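Local coordinates for protein hydrolase, haloacid dehalogenase-like family (Streptococcus pneumoniae, PDB 2FI1) that probably hydrolyses a phosphorylated or related substrate, still unidentified, as a metal-binding member of the haloacid dehalogenase-like family, at residues A27-T31 with Y70-E74; M4-Y9 with Q186-I190. One frame throughout, in Å; residues are numbered along the deposited sequence.

Interaction 1 (A27-T31 with Y70-E74); sequences AFVET and YKENE
Tyr-70 and Asn-73 of helix 66-77 pack against Ala-27, Phe-28 and Thr-31 of helix 20-34, a pair of helices in the helical cap of the haloacid dehalogenase-like fold. The segments run obliquely antiparallel, with their axes 8.6 Å apart at closest approach. Tyr-70 is at the centre of the apolar half, with Phe-28 and Ala-27 around it. Its ring receives an edge of Phe-28 in a T-shaped stack, the planes 73° apart, with Phe-28 CD1 3.8 Å above the plane and over the ring centre. Tyr-70 CE1 also lies 3.6 Å from Phe-28 N, and Ala-27 C sits at the edge of the tyrosine ring, near its plane. Phe-28 also packs on helices 41-50 and 52-59 and makes an edge-to-face pair with Phe-66, which ties this pair to the rest of the cap. Beside the tyrosine, Ala-27 CB comes within 3.4 Å of Glu-74 N. The polar half centres on Thr-31 OG1. Asn-73 ND2 donates to it over 2.9 Å, nearly straight at 172° and within the amide plane. With chi1 at -52°, OG1 sits beside its own backbone N and can reach back one turn, donating to Ala-27 O at 2.7 Å. That carbonyl oxygen therefore has two donors, Thr-31 N and Thr-31 OG1, arriving from opposite faces of its plane.

Interaction 2 (M4-Y9 with Q186-I190); sequences MKYHDY and QVLDI
Leu-188 fits its two methyls against two tyrosines of the N-terminal segment, and this is the compact part of the contact. Leu-188 CD2 meets the edge of the Tyr-6 ring, 4.0 Å from CD2 of that tyrosine and near the ring plane. The other methyl, CD1, lies 4.1 Å from Tyr-9 CE1. The leucine branches thus divide between a residue of the loop and one of the strand, while the phenol end of Tyr-6 is held by a hydrogen bond to Asp-174. Toward solvent the contact becomes looser and more polar. Lys-5 stretches across the end of helix 181-188, runs extended beyond CG and turns at its last torsion (chi4 -68°), where NZ makes a long salt bridge of 3.5 Å to Asp-189 OD2. Its CE passes 3.5 Å from Val-187 O, and the ammonium group lies near the helix C-terminal end, whose carbonyl oxygens may favour its charge. Asp-189, the first residue past the helix and with positive phi, turns its CB toward the N-terminal segment. A water joins the backbones, accepting from Lys-5 N and donating to Leu-188 O at 2.6 Å. Farther out, Met-4 SD touches Ile-190 CD1 at 4.1 Å, and the terminal carboxylate of Ile-190 pairs with Arg-185. The contact brings the chain termini together at the end of the Rossmann-like domain where the central strand 8-11 begins: Leu-188, Tyr-6 and Tyr-9 all rest on Leu-156 of strand 155-159, strand 8-11 runs between that strand and 100-104, and helix 87-96 adjoins Tyr-9 and Ile-190.

The two contacts share no helix or strand and lie on opposite sides of the chain's centre, their own centres about 37 Å apart and their nearest atoms about 25 Å. Interaction 1 joins two helices inside the cap; interaction 2 brings the chain ends together on the sheet-bearing domain. Most residues touching in interaction 1 are buried, and aromatic stacking is combined there with a directed amide-to-hydroxyl bond. Interaction 2 has a small apolar centre but is largely exposed around it, relying on a long salt bridge and a water, with no direct hydrogen bond established between its segments. The calcium site of Asp-12, Gly-14 and Asp-160 belongs to neither contact.

Interaction 1 (A27-T31 with Y70-E74)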
loop_
_atom_site.group_PDB
_atom_site.type_symbol
_atom_site.label_atom_id
_atom_site.label_comp_id
_atom_site.label_asym_id
_atom_site.label_seq_id
_atom_site.Cartn_x
_atom_site.Cartn_y
_atom_site.Cartn_z
ATOM N N ALA A 27 11.813 -1.419 12.120
ATOM C CA ALA A 27 11.392 -1.654 13.509
ATOM C C ALA A 27 11.726 -3.075 13.987
ATOM O O ALA A 27 12.133 -3.271 15.128
ATOM C CB ALA A 27 9.923 -1.396 13.663
ATOM N N PHE A 28 11.566 -4.068 13.120
ATOM C CA PHE A 28 11.802 -5.459 13.492
ATOM C C PHE A 28 13.297 -5.701 13.740
ATOM O O PHE A 28 13.687 -6.331 14.727
ATOM C CB PHE A 28 11.270 -6.361 12.380
ATOM C CG PHE A 28 11.075 -7.798 12.782
ATOM C CD1 PHE A 28 9.810 -8.273 13.093
ATOM C CD2 PHE A 28 12.148 -8.684 12.815
ATOM C CE1 PHE A 28 9.614 -9.606 13.435
ATOM C CE2 PHE A 28 11.961 -10.009 13.159
ATOM C CZ PHE A 28 10.696 -10.475 13.474
ATOM N N VAL A 29 14.133 -5.177 12.854
ATOM C CA VAL A 29 15.587 -5.300 12.996
ATOM C C VAL A 29 16.054 -4.593 14.273
ATOM O O VAL A 29 16.858 -5.143 15.033
ATOM C CB VAL A 29 16.298 -4.734 11.742
ATOM C CG1 VAL A 29 17.804 -4.572 11.973
ATOM C CG2 VAL A 29 16.041 -5.625 10.528
ATOM N N GLU A 30 15.548 -3.395 14.539
ATOM C CA GLU A 30 15.975 -2.684 15.741
ATOM C C GLU A 30 15.499 -3.392 17.010
ATOM O O GLU A 30 16.215 -3.416 18.021
ATOM C CB GLU A 30 15.573 -1.206 15.696
ATOM C CG GLU A 30 14.125 -0.885 15.859
ATOM C CD GLU A 30 13.866 0.623 15.809
ATOM O OE1 GLU A 30 14.834 1.411 15.947
ATOM O OE2 GLU A 30 12.708 1.026 15.611
ATOM N N THR A 31 14.318 -4.001 16.964
ATOM C CA THR A 31 13.809 -4.758 18.113
ATOM C C THR A 31 14.656 -6.022 18.356
ATOM O O THR A 31 15.002 -6.323 19.503
ATOM C CB THR A 31 12.315 -5.107 17.947
ATOM O OG1 THR A 31 11.569 -3.920 17.642
ATOM C CG2 THR A 31 11.750 -5.725 19.224
ATOM N N TYR A 70 8.202 -4.599 19.405
ATOM C CA TYR A 70 8.214 -4.416 17.951
ATOM C C TYR A 70 7.109 -3.456 17.494
ATOM O O TYR A 70 7.369 -2.544 16.703
ATOM C CB TYR A 70 8.100 -5.775 17.252
ATOM C CG TYR A 70 7.709 -5.702 15.791
ATOM C CD1 TYR A 70 8.449 -4.939 14.891
ATOM C CD2 TYR A 70 6.582 -6.370 15.322
ATOM C CE1 TYR A 70 8.078 -4.853 13.566
ATOM C CE2 TYR A 70 6.216 -6.298 13.994
ATOM C CZ TYR A 70 6.974 -5.545 13.122
ATOM O OH TYR A 70 6.600 -5.469 11.795
ATOM N N LYS A 71 5.886 -3.652 17.991
ATOM C CA LYS A 71 4.761 -2.799 17.586
ATOM C C LYS A 71 4.967 -1.347 18.011
ATOM O O LYS A 71 4.602 -0.421 17.279
ATOM C CB LYS A 71 3.434 -3.336 18.130
ATOM C CG LYS A 71 3.044 -4.677 17.557
ATOM C CD LYS A 71 2.550 -4.574 16.135
ATOM C CE LYS A 71 2.135 -5.941 15.638
ATOM N NZ LYS A 71 1.399 -5.863 14.367
ATOM N N GLU A 72 5.558 -1.146 19.183
ATOM C CA GLU A 72 5.886 0.205 19.623
ATOM C C GLU A 72 6.925 0.843 18.699
ATOM O O GLU A 72 6.775 1.987 18.277
ATOM C CB GLU A 72 6.348 0.204 21.083
ATOM C CG GLU A 72 5.204 -0.039 22.063
ATOM C CD GLU A 72 5.562 0.270 23.510
ATOM O OE1 GLU A 72 6.406 1.166 23.747
ATOM O OE2 GLU A 72 4.985 -0.379 24.414
ATOM N N ASN A 73 7.964 0.089 18.353
ATOM C CA ASN A 73 8.979 0.586 17.431
ATOM C C ASN A 73 8.419 0.839 16.029
ATOM O O ASN A 73 8.823 1.787 15.361
ATOM C CB ASN A 73 10.176 -0.367 17.367
ATOM C CG ASN A 73 11.097 -0.228 18.568
ATOM O OD1 ASN A 73 11.217 0.856 19.148
ATOM N ND2 ASN A 73 11.769 -1.311 18.929
ATOM N N GLU A 74 7.479 0.001 15.600
ATOM C CA GLU A 74 6.840 0.178 14.299
ATOM C C GLU A 74 6.016 1.467 14.265
ATOM O O GLU A 74 6.061 2.207 13.289
ATOM C CB GLU A 74 5.972 -1.036 13.976
ATOM C CG GLU A 74 5.326 -1.004 12.600
ATOM C CD GLU A 74 4.312 -2.112 12.434
ATOM O OE1 GLU A 74 3.444 -2.271 13.312
ATOM O OE2 GLU A 74 4.361 -2.830 11.421
HETATM O O HOH W 1 11.353 2.960 16.040
#

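Interaction 2 (M4-Y9 with Q186-I190)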
loop_
_atom_site.group_PDB
_atom_site.type_symbol
_atom_site.label_atom_id
_atom_site.label_comp_id
_atom_site.label_asym_id
_atom_site.label_seq_id
_atom_site.Cartn_x
_atom_site.Cartn_y
_atom_site.Cartn_z
ATOM N N MET A 4 -2.057 8.570 -23.821
ATOM C CA MET A 4 -2.400 8.405 -22.372
ATOM C C MET A 4 -3.499 7.353 -22.221
ATOM O O MET A 4 -4.672 7.640 -22.453
ATOM C CB MET A 4 -2.872 9.735 -21.801
ATOM C CG MET A 4 -2.950 9.750 -20.307
ATOM S SD MET A 4 -1.374 9.703 -19.440
ATOM C CE MET A 4 -2.146 9.705 -17.835
ATOM N N LYS A 5 -3.113 6.153 -21.796
ATOM C CA LYS A 5 -3.969 4.964 -21.919
ATOM C C LYS A 5 -5.197 4.979 -20.993
ATOM O O LYS A 5 -6.280 4.538 -21.384
ATOM C CB LYS A 5 -3.134 3.694 -21.686
ATOM C CG LYS A 5 -1.963 3.513 -22.677
ATOM C CD LYS A 5 -0.843 2.628 -22.119
ATOM C CE LYS A 5 0.391 2.627 -23.016
ATOM N NZ LYS A 5 0.161 1.940 -24.331
ATOM N N TYR A 6 -5.030 5.495 -19.780
ATOM C CA TYR A 6 -6.099 5.495 -18.783
ATOM C C TYR A 6 -6.298 6.886 -18.222
ATOM O O TYR A 6 -5.337 7.631 -18.083
ATOM C CB TYR A 6 -5.742 4.547 -17.639
ATOM C CG TYR A 6 -5.557 3.125 -18.075
ATOM C CD1 TYR A 6 -6.652 2.318 -18.344
ATOM C CD2 TYR A 6 -4.288 2.585 -18.236
ATOM C CE1 TYR A 6 -6.489 1.005 -18.757
ATOM C CE2 TYR A 6 -4.113 1.281 -18.643
ATOM C CZ TYR A 6 -5.211 0.492 -18.901
ATOM O OH TYR A 6 -5.019 -0.818 -19.297
ATOM N N HIS A 7 -7.541 7.214 -17.872
ATOM C CA HIS A 7 -7.875 8.503 -17.262
ATOM C C HIS A 7 -7.850 8.428 -15.737
ATOM O O HIS A 7 -7.392 9.359 -15.075
ATOM C CB HIS A 7 -9.258 8.993 -17.716
ATOM C CG HIS A 7 -9.639 10.331 -17.160
ATOM N ND1 HIS A 7 -9.110 11.516 -17.628
ATOM C CD2 HIS A 7 -10.492 10.673 -16.165
ATOM C CE1 HIS A 7 -9.637 12.528 -16.960
ATOM N NE2 HIS A 7 -10.470 12.043 -16.057
ATOM N N ASP A 8 -8.354 7.318 -15.206
ATOM C CA ASP A 8 -8.581 7.141 -13.778
ATOM C C ASP A 8 -7.759 5.983 -13.232
ATOM O O ASP A 8 -7.635 4.939 -13.869
ATOM C CB ASP A 8 -10.067 6.908 -13.531
ATOM C CG ASP A 8 -10.897 8.123 -13.856
ATOM O OD1 ASP A 8 -10.429 9.235 -13.533
ATOM O OD2 ASP A 8 -12.001 7.979 -14.427
ATOM N N TYR A 9 -7.203 6.193 -12.047
ATOM C CA TYR A 9 -6.263 5.282 -11.431
ATOM C C TYR A 9 -6.767 5.001 -10.023
ATOM O O TYR A 9 -6.884 5.923 -9.220
ATOM C CB TYR A 9 -4.857 5.917 -11.417
ATOM C CG TYR A 9 -4.320 6.114 -12.817
ATOM C CD1 TYR A 9 -3.477 5.181 -13.393
ATOM C CD2 TYR A 9 -4.716 7.200 -13.594
ATOM C CE1 TYR A 9 -3.002 5.329 -14.674
ATOM C CE2 TYR A 9 -4.255 7.349 -14.893
ATOM C CZ TYR A 9 -3.396 6.410 -15.420
ATOM O OH TYR A 9 -2.938 6.548 -16.731
ATOM N N GLN A 186 6.875 1.909 -17.274
ATOM C CA GLN A 186 7.163 1.254 -18.557
ATOM C C GLN A 186 5.882 0.796 -19.249
ATOM O O GLN A 186 5.737 0.948 -20.461
ATOM C CB GLN A 186 8.136 0.085 -18.348
ATOM C CG GLN A 186 8.511 -0.716 -19.600
ATOM C CD GLN A 186 9.361 0.057 -20.600
ATOM O OE1 GLN A 186 8.910 0.337 -21.719
ATOM N NE2 GLN A 186 10.604 0.370 -20.225
ATOM N N VAL A 187 4.939 0.253 -18.487
ATOM C CA VAL A 187 3.668 -0.188 -19.050
ATOM C C VAL A 187 2.826 1.000 -19.536
ATOM O O VAL A 187 2.080 0.880 -20.513
ATOM C CB VAL A 187 2.900 -1.074 -18.026
ATOM C CG1 VAL A 187 1.473 -1.311 -18.455
ATOM C CG2 VAL A 187 3.645 -2.392 -17.837
ATOM N N LEU A 188 2.955 2.139 -18.858
ATOM C CA LEU A 188 2.171 3.341 -19.173
ATOM C C LEU A 188 2.850 4.313 -20.156
ATOM O O LEU A 188 2.226 5.304 -20.549
ATOM C CB LEU A 188 1.845 4.104 -17.886
ATOM C CG LEU A 188 0.973 3.400 -16.837
ATOM C CD1 LEU A 188 0.839 4.286 -15.608
ATOM C CD2 LEU A 188 -0.378 3.059 -17.412
ATOM N N ASP A 189 4.101 4.047 -20.524
ATOM C CA ASP A 189 4.889 4.953 -21.377
ATOM C C ASP A 189 5.017 6.357 -20.759
ATOM O O ASP A 189 4.998 7.355 -21.483
ATOM C CB ASP A 189 4.269 5.093 -22.786
ATOM C CG ASP A 189 4.201 3.790 -23.571
ATOM O OD1 ASP A 189 5.126 2.973 -23.473
ATOM O OD2 ASP A 189 3.223 3.636 -24.332
ATOM N N ILE A 190 5.133 6.467 -19.439
ATOM C CA ILE A 190 5.097 7.801 -18.810
ATOM C C ILE A 190 6.271 8.058 -17.892
ATOM O O ILE A 190 6.740 9.213 -17.799
ATOM C CB ILE A 190 3.773 8.019 -18.063
ATOM C CG1 ILE A 190 3.559 9.507 -17.775
ATOM C CG2 ILE A 190 3.719 7.171 -16.804
ATOM C CD1 ILE A 190 2.166 9.798 -17.309
ATOM O OXT ILE A 190 6.767 7.149 -17.217
HETATM O O HOH W 2 -0.265 5.644 -21.047
#